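PDB 2F3O: pyruvate formate-lyase 2, which is a glycyl radical enzyme of the pyruvate formate-lyase family whose reaction is not established, probably a lyase acting through an organic radical. Local coordinates for residues A[210-221]-A[232-243]; A[728-737]-A[765-773]. One frame throughout, in Å; residues are numbered along the deposited sequence.

Interaction 1: A[210-221]-A[232-243]; sequences GLRYSKLAEELA and LLKIAEICRKVP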
loop_
_atom_site.group_PDB
_atom_site.type_symbol
_atom_site.label_atom_id
_atom_site.label_comp_id
_atom_site.label_asym_id
_atom_site.label_seq_id
_atom_site.Cartn_x
_atom_site.Cartn_y
_atom_site.Cartn_z
ATOM N N GLY A 210 28.566 15.623 -25.131
ATOM C CA GLY A 210 28.953 17.014 -25.066
ATOM C C GLY A 210 30.437 17.137 -25.343
ATOM O O GLY A 210 30.848 18.005 -26.108
ATOM N N LEU A 211 31.227 16.245 -24.741
ATOM C CA LEU A 211 32.681 16.204 -24.927
ATOM C C LEU A 211 33.141 16.006 -26.374
ATOM O O LEU A 211 34.178 16.538 -26.759
ATOM C CB LEU A 211 33.305 15.120 -24.052
ATOM C CG LEU A 211 33.884 15.575 -22.712
ATOM C CD1 LEU A 211 34.140 14.385 -21.754
ATOM C CD2 LEU A 211 35.160 16.370 -22.957
ATOM N N ARG A 212 32.374 15.252 -27.167
ATOM C CA ARG A 212 32.684 15.055 -28.583
ATOM C C ARG A 212 32.526 16.345 -29.354
ATOM O O ARG A 212 33.305 16.620 -30.260
ATOM C CB ARG A 212 31.772 14.009 -29.229
ATOM C CG ARG A 212 31.988 12.581 -28.787
ATOM C CD ARG A 212 31.124 11.654 -29.611
ATOM N NE ARG A 212 31.473 11.753 -31.019
ATOM C CZ ARG A 212 30.744 11.272 -32.016
ATOM N NH1 ARG A 212 29.599 10.663 -31.772
ATOM N NH2 ARG A 212 31.159 11.419 -33.267
ATOM N N TYR A 213 31.511 17.138 -29.007
ATOM C CA TYR A 213 31.302 18.408 -29.710
ATOM C C TYR A 213 32.312 19.460 -29.280
ATOM O O TYR A 213 32.568 20.405 -30.018
ATOM C CB TYR A 213 29.879 18.950 -29.538
ATOM C CG TYR A 213 28.910 18.462 -30.583
ATOM C CD1 TYR A 213 28.002 17.456 -30.282
ATOM C CD2 TYR A 213 28.899 18.994 -31.870
ATOM C CE1 TYR A 213 27.104 16.995 -31.228
ATOM C CE2 TYR A 213 28.002 18.532 -32.831
ATOM C CZ TYR A 213 27.111 17.531 -32.497
ATOM O OH TYR A 213 26.201 17.035 -33.400
ATOM N N SER A 214 32.871 19.278 -28.085
ATOM C CA SER A 214 33.898 20.149 -27.549
ATOM C C SER A 214 35.191 19.940 -28.316
ATOM O O SER A 214 35.922 20.895 -28.592
ATOM C CB SER A 214 34.112 19.834 -26.076
ATOM O OG SER A 214 35.236 20.512 -25.559
ATOM N N LYS A 215 35.446 18.686 -28.684
ATOM C CA LYS A 215 36.662 18.297 -29.383
ATOM C C LYS A 215 36.631 18.720 -30.847
ATOM O O LYS A 215 37.645 19.158 -31.380
ATOM C CB LYS A 215 36.877 16.786 -29.243
ATOM C CG LYS A 215 38.317 16.343 -28.915
ATOM C CD LYS A 215 39.035 17.252 -27.878
ATOM C CE LYS A 215 38.496 17.093 -26.450
ATOM N NZ LYS A 215 38.103 15.681 -26.179
ATOM N N LEU A 216 35.463 18.606 -31.478
ATOM C CA LEU A 216 35.273 19.065 -32.851
ATOM C C LEU A 216 35.423 20.584 -32.924
ATOM O O LEU A 216 36.002 21.096 -33.881
ATOM C CB LEU A 216 33.888 18.675 -33.379
ATOM C CG LEU A 216 33.669 18.221 -34.836
ATOM C CD1 LEU A 216 32.473 18.919 -35.441
ATOM C CD2 LEU A 216 34.872 18.430 -35.739
ATOM N N ALA A 217 34.905 21.291 -31.918
ATOM C CA ALA A 217 35.016 22.747 -31.836
ATOM C C ALA A 217 36.461 23.214 -31.715
ATOM O O ALA A 217 36.844 24.245 -32.266
ATOM C CB ALA A 217 34.226 23.258 -30.673
ATOM N N GLU A 218 37.251 22.443 -30.981
ATOM C CA GLU A 218 38.663 22.717 -30.794
ATOM C C GLU A 218 39.419 22.427 -32.094
ATOM O O GLU A 218 40.318 23.166 -32.488
ATOM C CB GLU A 218 39.181 21.815 -29.689
ATOM C CG GLU A 218 40.172 22.434 -28.771
ATOM C CD GLU A 218 40.430 21.530 -27.599
ATOM O OE1 GLU A 218 40.665 20.310 -27.811
ATOM O OE2 GLU A 218 40.370 22.033 -26.459
ATOM N N GLU A 219 39.024 21.346 -32.755
ATOM C CA GLU A 219 39.620 20.927 -34.013
ATOM C C GLU A 219 39.346 21.932 -35.152
ATOM O O GLU A 219 40.196 22.148 -36.023
ATOM C CB GLU A 219 39.101 19.527 -34.365
ATOM C CG GLU A 219 39.788 18.829 -35.515
ATOM C CD GLU A 219 38.940 17.700 -36.069
ATOM O OE1 GLU A 219 38.782 16.671 -35.369
ATOM O OE2 GLU A 219 38.420 17.853 -37.199
ATOM N N LEU A 220 38.176 22.567 -35.134
ATOM C CA LEU A 220 37.835 23.530 -36.179
ATOM C C LEU A 220 38.492 24.894 -35.959
ATOM O O LEU A 220 38.665 25.650 -36.909
ATOM C CB LEU A 220 36.313 23.693 -36.334
ATOM C CG LEU A 220 35.428 22.542 -36.836
ATOM C CD1 LEU A 220 34.175 23.091 -37.519
ATOM C CD2 LEU A 220 36.176 21.617 -37.778
ATOM N N ALA A 221 38.867 25.192 -34.715
ATOM C CA ALA A 221 39.370 26.526 -34.327
ATOM C C ALA A 221 40.882 26.731 -34.522
ATOM O O ALA A 221 41.381 27.859 -34.451
ATOM C CB ALA A 221 38.987 26.838 -32.879
ATOM N N LEU A 232 34.368 29.484 -31.729
ATOM C CA LEU A 232 34.567 28.039 -31.652
ATOM C C LEU A 232 35.345 27.629 -30.401
ATOM O O LEU A 232 35.130 26.547 -29.861
ATOM C CB LEU A 232 35.238 27.513 -32.923
ATOM C CG LEU A 232 34.402 27.523 -34.209
ATOM C CD1 LEU A 232 35.266 27.638 -35.452
ATOM C CD2 LEU A 232 33.516 26.295 -34.304
ATOM N N LEU A 233 36.224 28.502 -29.923
ATOM C CA LEU A 233 36.921 28.251 -28.664
ATOM C C LEU A 233 35.966 28.333 -27.474
ATOM O O LEU A 233 36.137 27.595 -26.496
ATOM C CB LEU A 233 38.068 29.242 -28.457
ATOM C CG LEU A 233 39.381 29.048 -29.215
ATOM C CD1 LEU A 233 40.318 30.183 -28.842
ATOM C CD2 LEU A 233 40.004 27.690 -28.928
ATOM N N LYS A 234 34.981 29.237 -27.558
ATOM C CA LYS A 234 33.918 29.353 -26.557
ATOM C C LYS A 234 33.031 28.119 -26.561
ATOM O O LYS A 234 32.731 27.574 -25.507
ATOM C CB LYS A 234 33.063 30.591 -26.800
ATOM C CG LYS A 234 33.352 31.741 -25.863
ATOM C CD LYS A 234 32.961 31.405 -24.425
ATOM C CE LYS A 234 32.810 32.683 -23.611
ATOM N NZ LYS A 234 32.360 32.397 -22.227
ATOM N N ILE A 235 32.638 27.676 -27.752
ATOM C CA ILE A 235 31.866 26.449 -27.921
ATOM C C ILE A 235 32.593 25.221 -27.356
ATOM O O ILE A 235 31.972 24.361 -26.738
ATOM C CB ILE A 235 31.473 26.247 -29.397
ATOM C CG1 ILE A 235 30.464 27.314 -29.805
ATOM C CG2 ILE A 235 30.865 24.884 -29.642
ATOM C CD1 ILE A 235 30.067 27.227 -31.241
ATOM N N ALA A 236 33.913 25.175 -27.510
ATOM C CA ALA A 236 34.718 24.091 -26.944
ATOM C C ALA A 236 34.707 24.101 -25.421
ATOM O O ALA A 236 34.728 23.063 -24.767
ATOM C CB ALA A 236 36.137 24.194 -27.447
ATOM N N GLU A 237 34.662 25.302 -24.878
ATOM C CA GLU A 237 34.762 25.526 -23.454
ATOM C C GLU A 237 33.408 25.215 -22.800
ATOM O O GLU A 237 33.342 24.575 -21.734
ATOM C CB GLU A 237 35.172 26.989 -23.259
ATOM C CG GLU A 237 35.530 27.447 -21.875
ATOM C CD GLU A 237 35.638 28.967 -21.839
ATOM O OE1 GLU A 237 34.941 29.602 -21.008
ATOM O OE2 GLU A 237 36.390 29.531 -22.676
ATOM N N ILE A 238 32.344 25.652 -23.477
ATOM C CA ILE A 238 30.966 25.417 -23.071
ATOM C C ILE A 238 30.605 23.933 -23.118
ATOM O O ILE A 238 30.137 23.389 -22.131
ATOM C CB ILE A 238 30.003 26.218 -23.955
ATOM C CG1 ILE A 238 30.098 27.703 -23.639
ATOM C CG2 ILE A 238 28.582 25.824 -23.711
ATOM C CD1 ILE A 238 29.453 28.558 -24.695
ATOM N N CYS A 239 30.866 23.261 -24.236
ATOM C CA CYS A 239 30.558 21.827 -24.360
ATOM C C CYS A 239 31.445 20.882 -23.560
ATOM O O CYS A 239 31.216 19.684 -23.560
ATOM C CB CYS A 239 30.618 21.388 -25.810
ATOM S SG CYS A 239 29.296 22.012 -26.781
ATOM N N ARG A 240 32.476 21.407 -22.913
ATOM C CA ARG A 240 33.295 20.608 -22.022
ATOM C C ARG A 240 32.591 20.622 -20.688
ATOM O O ARG A 240 32.634 19.657 -19.935
ATOM C CB ARG A 240 34.684 21.238 -21.886
ATOM C CG ARG A 240 35.641 20.552 -20.902
ATOM C CD ARG A 240 37.087 21.048 -21.072
ATOM N NE ARG A 240 37.473 21.325 -22.466
ATOM C CZ ARG A 240 37.805 20.403 -23.380
ATOM N NH1 ARG A 240 38.147 20.790 -24.606
ATOM N NH2 ARG A 240 37.793 19.098 -23.085
ATOM N N LYS A 241 31.926 21.737 -20.410
ATOM C CA LYS A 241 31.338 21.972 -19.109
ATOM C C LYS A 241 29.915 21.439 -19.066
ATOM O O LYS A 241 29.542 20.695 -18.159
ATOM C CB LYS A 241 31.340 23.463 -18.812
ATOM C CG LYS A 241 30.727 23.792 -17.488
ATOM C CD LYS A 241 30.402 25.259 -17.361
ATOM C CE LYS A 241 29.817 25.547 -15.991
ATOM N NZ LYS A 241 29.856 27.007 -15.725
ATOM N N VAL A 242 29.114 21.819 -20.052
ATOM C CA VAL A 242 27.710 21.500 -19.999
ATOM C C VAL A 242 27.170 20.655 -21.112
ATOM O O VAL A 242 27.257 21.014 -22.282
ATOM C CB VAL A 242 26.771 22.744 -19.920
ATOM C CG1 VAL A 242 27.082 23.591 -18.720
ATOM C CG2 VAL A 242 26.813 23.569 -21.187
ATOM N N PRO A 243 26.849 19.422 -20.776
ATOM C CA PRO A 243 25.593 18.936 -20.259
ATOM C C PRO A 243 25.888 18.334 -18.867
ATOM O O PRO A 243 24.982 17.891 -18.183
ATOM C CB PRO A 243 25.187 17.861 -21.274
ATOM C CG PRO A 243 26.474 17.516 -22.028
ATOM C CD PRO A 243 27.614 18.337 -21.404
#

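Interaction 2: A[728-737]-A[765-773]; sequences LKEDLLRKAQ and QEEVIRRIS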
loop_
_atom_site.group_PDB
_atom_site.type_symbol
_atom_site.label_atom_id
_atom_site.label_comp_id
_atom_site.label_asym_id
_atom_site.label_seq_id
_atom_site.Cartn_x
_atom_site.Cartn_y
_atom_site.Cartn_z
ATOM N N LEU A 728 -3.718 34.487 -45.096
ATOM C CA LEU A 728 -3.430 33.824 -46.345
ATOM C C LEU A 728 -3.915 34.618 -47.555
ATOM O O LEU A 728 -5.041 35.146 -47.568
ATOM C CB LEU A 728 -4.098 32.457 -46.350
ATOM C CG LEU A 728 -3.736 31.562 -45.170
ATOM C CD1 LEU A 728 -4.613 30.315 -45.149
ATOM C CD2 LEU A 728 -2.244 31.234 -45.217
ATOM N N LYS A 729 -3.054 34.682 -48.572
ATOM C CA LYS A 729 -3.367 35.307 -49.849
ATOM C C LYS A 729 -3.612 34.166 -50.810
ATOM O O LYS A 729 -2.695 33.422 -51.133
ATOM C CB LYS A 729 -2.194 36.180 -50.297
ATOM C CG LYS A 729 -1.567 36.931 -49.124
ATOM C CD LYS A 729 -0.620 38.035 -49.526
ATOM C CE LYS A 729 -0.305 38.906 -48.307
ATOM N NZ LYS A 729 0.818 39.863 -48.541
ATOM N N GLU A 730 -4.861 34.028 -51.237
ATOM C CA GLU A 730 -5.344 32.833 -51.933
ATOM C C GLU A 730 -4.592 32.451 -53.220
ATOM O O GLU A 730 -4.219 31.296 -53.416
ATOM C CB GLU A 730 -6.839 32.972 -52.192
ATOM C CG GLU A 730 -7.465 31.809 -52.910
ATOM C CD GLU A 730 -8.965 31.847 -52.796
ATOM O OE1 GLU A 730 -9.456 32.601 -51.921
ATOM O OE2 GLU A 730 -9.645 31.138 -53.570
ATOM N N ASP A 731 -4.333 33.421 -54.084
ATOM C CA ASP A 731 -3.629 33.104 -55.331
ATOM C C ASP A 731 -2.099 32.941 -55.192
ATOM O O ASP A 731 -1.451 32.444 -56.114
ATOM C CB ASP A 731 -4.011 34.062 -56.478
ATOM C CG ASP A 731 -3.825 35.526 -56.110
ATOM O OD1 ASP A 731 -4.312 36.386 -56.887
ATOM O OD2 ASP A 731 -3.204 35.822 -55.051
ATOM N N LEU A 732 -1.530 33.355 -54.056
ATOM C CA LEU A 732 -0.156 32.962 -53.724
ATOM C C LEU A 732 -0.125 31.459 -53.465
ATOM O O LEU A 732 0.794 30.769 -53.909
ATOM C CB LEU A 732 0.382 33.690 -52.488
ATOM C CG LEU A 732 0.770 35.167 -52.511
ATOM C CD1 LEU A 732 1.603 35.491 -51.283
ATOM C CD2 LEU A 732 1.547 35.532 -53.767
ATOM N N LEU A 733 -1.148 30.967 -52.756
ATOM C CA LEU A 733 -1.299 29.544 -52.452
ATOM C C LEU A 733 -1.610 28.753 -53.717
ATOM O O LEU A 733 -1.169 27.616 -53.867
ATOM C CB LEU A 733 -2.393 29.315 -51.402
ATOM C CG LEU A 733 -2.275 29.996 -50.033
ATOM C CD1 LEU A 733 -3.600 29.924 -49.320
ATOM C CD2 LEU A 733 -1.198 29.371 -49.180
ATOM N N ARG A 734 -2.366 29.366 -54.623
ATOM C CA ARG A 734 -2.589 28.787 -55.938
ATOM C C ARG A 734 -1.292 28.691 -56.734
ATOM O O ARG A 734 -1.061 27.705 -57.428
ATOM C CB ARG A 734 -3.629 29.586 -56.722
ATOM C CG ARG A 734 -4.895 28.813 -57.001
ATOM C CD ARG A 734 -5.487 28.339 -55.721
ATOM N NE ARG A 734 -6.002 26.982 -55.820
ATOM C CZ ARG A 734 -7.277 26.666 -55.632
ATOM N NH1 ARG A 734 -8.151 27.625 -55.345
ATOM N NH2 ARG A 734 -7.677 25.403 -55.724
ATOM N N LYS A 735 -0.431 29.698 -56.598
ATOM C CA LYS A 735 0.816 29.744 -57.360
ATOM C C LYS A 735 1.831 28.786 -56.787
ATOM O O LYS A 735 2.730 28.341 -57.489
ATOM C CB LYS A 735 1.407 31.156 -57.395
ATOM C CG LYS A 735 1.634 31.686 -58.821
ATOM C CD LYS A 735 0.579 32.719 -59.232
ATOM C CE LYS A 735 1.025 34.118 -58.794
ATOM N NZ LYS A 735 -0.122 35.012 -58.451
ATOM N N ALA A 736 1.659 28.457 -55.509
ATOM C CA ALA A 736 2.526 27.515 -54.815
ATOM C C ALA A 736 2.256 26.060 -55.200
ATOM O O ALA A 736 3.106 25.199 -54.988
ATOM C CB ALA A 736 2.391 27.691 -53.328
ATOM N N GLN A 737 1.074 25.778 -55.743
ATOM C CA GLN A 737 0.810 24.460 -56.303
ATOM C C GLN A 737 1.515 24.381 -57.644
ATOM O O GLN A 737 1.994 23.317 -58.032
ATOM C CB GLN A 737 -0.683 24.230 -56.527
ATOM C CG GLN A 737 -1.503 24.000 -55.277
ATOM C CD GLN A 737 -2.940 24.488 -55.425
ATOM O OE1 GLN A 737 -3.253 25.261 -56.340
ATOM N NE2 GLN A 737 -3.816 24.052 -54.519
ATOM N N GLN A 765 -4.305 20.716 -48.800
ATOM C CA GLN A 765 -4.129 22.032 -49.437
ATOM C C GLN A 765 -5.443 22.693 -49.837
ATOM O O GLN A 765 -5.650 23.892 -49.595
ATOM C CB GLN A 765 -3.276 21.906 -50.691
ATOM C CG GLN A 765 -1.794 21.802 -50.433
ATOM C CD GLN A 765 -0.997 21.841 -51.706
ATOM O OE1 GLN A 765 -1.546 21.720 -52.797
ATOM N NE2 GLN A 765 0.311 22.010 -51.576
ATOM N N GLU A 766 -6.328 21.894 -50.429
ATOM C CA GLU A 766 -7.615 22.366 -50.917
ATOM C C GLU A 766 -8.485 22.835 -49.770
ATOM O O GLU A 766 -9.274 23.772 -49.910
ATOM C CB GLU A 766 -8.307 21.257 -51.725
ATOM C CG GLU A 766 -9.362 21.710 -52.749
ATOM C CD GLU A 766 -8.868 22.749 -53.787
ATOM O OE1 GLU A 766 -9.740 23.482 -54.324
ATOM O OE2 GLU A 766 -7.643 22.842 -54.078
ATOM N N GLU A 767 -8.290 22.188 -48.628
ATOM C CA GLU A 767 -8.960 22.531 -47.387
ATOM C C GLU A 767 -8.502 23.860 -46.775
ATOM O O GLU A 767 -9.333 24.655 -46.367
ATOM C CB GLU A 767 -8.782 21.397 -46.387
ATOM C CG GLU A 767 -9.806 20.311 -46.529
ATOM C CD GLU A 767 -10.936 20.492 -45.552
ATOM O OE1 GLU A 767 -10.667 20.926 -44.403
ATOM O OE2 GLU A 767 -12.090 20.202 -45.930
ATOM N N VAL A 768 -7.196 24.106 -46.710
ATOM C CA VAL A 768 -6.717 25.393 -46.194
ATOM C C VAL A 768 -7.136 26.558 -47.103
ATOM O O VAL A 768 -7.447 27.652 -46.614
ATOM C CB VAL A 768 -5.178 25.399 -45.832
ATOM C CG1 VAL A 768 -4.469 24.231 -46.406
ATOM C CG2 VAL A 768 -4.484 26.668 -46.277
ATOM N N ILE A 769 -7.204 26.305 -48.412
ATOM C CA ILE A 769 -7.676 27.321 -49.354
ATOM C C ILE A 769 -9.167 27.626 -49.163
ATOM O O ILE A 769 -9.536 28.790 -49.009
ATOM C CB ILE A 769 -7.316 26.967 -50.822
ATOM C CG1 ILE A 769 -5.837 27.283 -51.090
ATOM C CG2 ILE A 769 -8.167 27.760 -51.811
ATOM C CD1 ILE A 769 -5.263 26.591 -52.309
ATOM N N ARG A 770 -10.001 26.587 -49.095
ATOM C CA ARG A 770 -11.447 26.770 -48.926
ATOM C C ARG A 770 -11.920 27.303 -47.573
ATOM O O ARG A 770 -13.060 27.738 -47.447
ATOM C CB ARG A 770 -12.189 25.481 -49.227
ATOM C CG ARG A 770 -12.233 25.150 -50.684
ATOM C CD ARG A 770 -13.103 23.950 -50.918
ATOM N NE ARG A 770 -12.574 23.138 -52.006
ATOM C CZ ARG A 770 -13.218 22.109 -52.545
ATOM N NH1 ARG A 770 -14.424 21.780 -52.099
ATOM N NH2 ARG A 770 -12.661 21.414 -53.531
ATOM N N ARG A 771 -11.061 27.270 -46.561
ATOM C CA ARG A 771 -11.453 27.714 -45.220
ATOM C C ARG A 771 -11.084 29.175 -44.931
ATOM O O ARG A 771 -11.292 29.673 -43.823
ATOM C CB ARG A 771 -10.865 26.773 -44.162
ATOM C CG ARG A 771 -11.406 25.351 -44.258
ATOM C CD ARG A 771 -10.775 24.426 -43.235
ATOM N NE ARG A 771 -11.128 24.867 -41.898
ATOM C CZ ARG A 771 -12.209 24.461 -41.245
ATOM N NH1 ARG A 771 -13.033 23.576 -41.794
ATOM N NH2 ARG A 771 -12.459 24.942 -40.039
ATOM N N ILE A 772 -10.536 29.849 -45.940
ATOM C CA ILE A 772 -10.187 31.259 -45.840
ATOM C C ILE A 772 -11.463 32.078 -45.767
ATOM O O ILE A 772 -12.309 32.034 -46.662
ATOM C CB ILE A 772 -9.328 31.708 -47.034
ATOM C CG1 ILE A 772 -7.994 30.965 -47.029
ATOM C CG2 ILE A 772 -9.070 33.190 -46.981
ATOM C CD1 ILE A 772 -7.197 31.087 -48.317
ATOM N N SER A 773 -11.606 32.801 -44.667
ATOM C CA SER A 773 -12.839 33.492 -44.354
ATOM C C SER A 773 -12.717 34.988 -44.629
ATOM O O SER A 773 -11.620 35.551 -44.580
ATOM C CB SER A 773 -13.213 33.218 -42.893
ATOM O OG SER A 773 -14.332 33.965 -42.457
#

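Interaction 1: A[210-221]-A[232-243]
Gly210 meets the far end of 232-243 with its backbone: its CA lies 4.0 Å from Pro243 CG. One residue on, Leu211 crosses Arg240 obliquely, with CD2 against Arg240 NH2. Tyr213 makes its nearest approach with CB, 4.2 Å from Cys239 SG, while its hydroxyl is hydrogen-bonded to Thr67. Ser214 is the polar centre. Its OG stands anti to the backbone N (chi1 171°) and donates to Ala236 O at 2.7 Å, in the carbonyl plane and on a lone pair, which gives this helical carbonyl a side-chain partner. The same OG lies over one face of the Arg240 guanidinium without bonding to it. Helix 190-221 turns back into helix 227-241 as an antiparallel helical hairpin: the segment axes approach to 7.4 Å at 164°, and CA of Ser214 lies 4.1 Å from CA of Ala236; small residues at Ser214, Ala217 and Ala236 line the seam. Lys215, with its chain bent, brings CE to the guanidinium edge. Ala217 CB packs 3.9 Å from Ile235 CG2 and equally near Ala236 CB. Glu218 answers the arginine through a salt bridge, OE2 to Arg240 NH1 at 3.1 Å, with carboxylate and guanidinium planes 21° apart; Arg240 thus fits as a knob among Leu211, Ser214, Lys215 and Glu218. Leu220 CB meets Leu232 CD1, and Ala221 CB rests 3.8 Å from Leu232 CB.

Interaction 2: A[728-737]-A[765-773]
An antiparallel pair of helices in the C-terminal part of the chain is joined here, helix 730-738, which lies within the glycine radical family region, and helix 762-770; Ile769 fits between Glu730, Leu733, Arg734 and Gln737 as a knob into a hole. The segment axes come no nearer than 10.5 Å, at 166°, and the contact is made by side chains. On the buried side Leu728, the last residue of strand 722-728, sets CD1 3.8 Å from Val768 CG2, the two side chains crossing at about a right angle, and both also touch Val748. Leu733 and Ile772 meet tip to tip, CD1 to CD1 at 3.9 Å, whereas Leu733 and Ile769 slide past each other in opposite directions. Toward the polar side, Ile769 lies over one face of the Arg734 guanidinium: its CG1 branch, placed beside the backbone N (chi1 -78°), carries CD1 to 3.6 Å from Arg734 NE. That same NE donates in the guanidinium plane to Gln737 OE1, a bond within the helix that helps fix the rotation of the group. Arg734 NH2 forms a salt bridge with Glu766 OE2 at 3.0 Å and a weak hydrogen bond to OE1, with the two planes 50° apart. A methionine in place of Arg734 would probably cost Glu766 its close charged partner, the long salt bridge to Arg770 remaining, and Gln737 OE1 its NE donor. Gln765, whose NE2 is bonded to Phe757 O, slides past Gln737, bringing OE1 to 3.4 Å from Gln737 CG.

In the fold
Both interactions join antiparallel helix pairs, but the pairs are distinct and do not touch: their centres lie 46 Å apart and their nearest atoms about 32 Å. Interaction 1 is mostly buried, ten of its sixteen touching residues, although its centre sits farther from the centre of the chain than that of interaction 2. Interaction 2 is partly buried, and strands 692-696 and 747-749 border its apolar side. The chemistry goes with the axis spacing: the tight hairpin uses small residues and a serine bonded to a backbone carbonyl, whereas the wider pair interlocks branched aliphatic side chains. Each adds an arginine-glutamate salt bridge among its less buried residues.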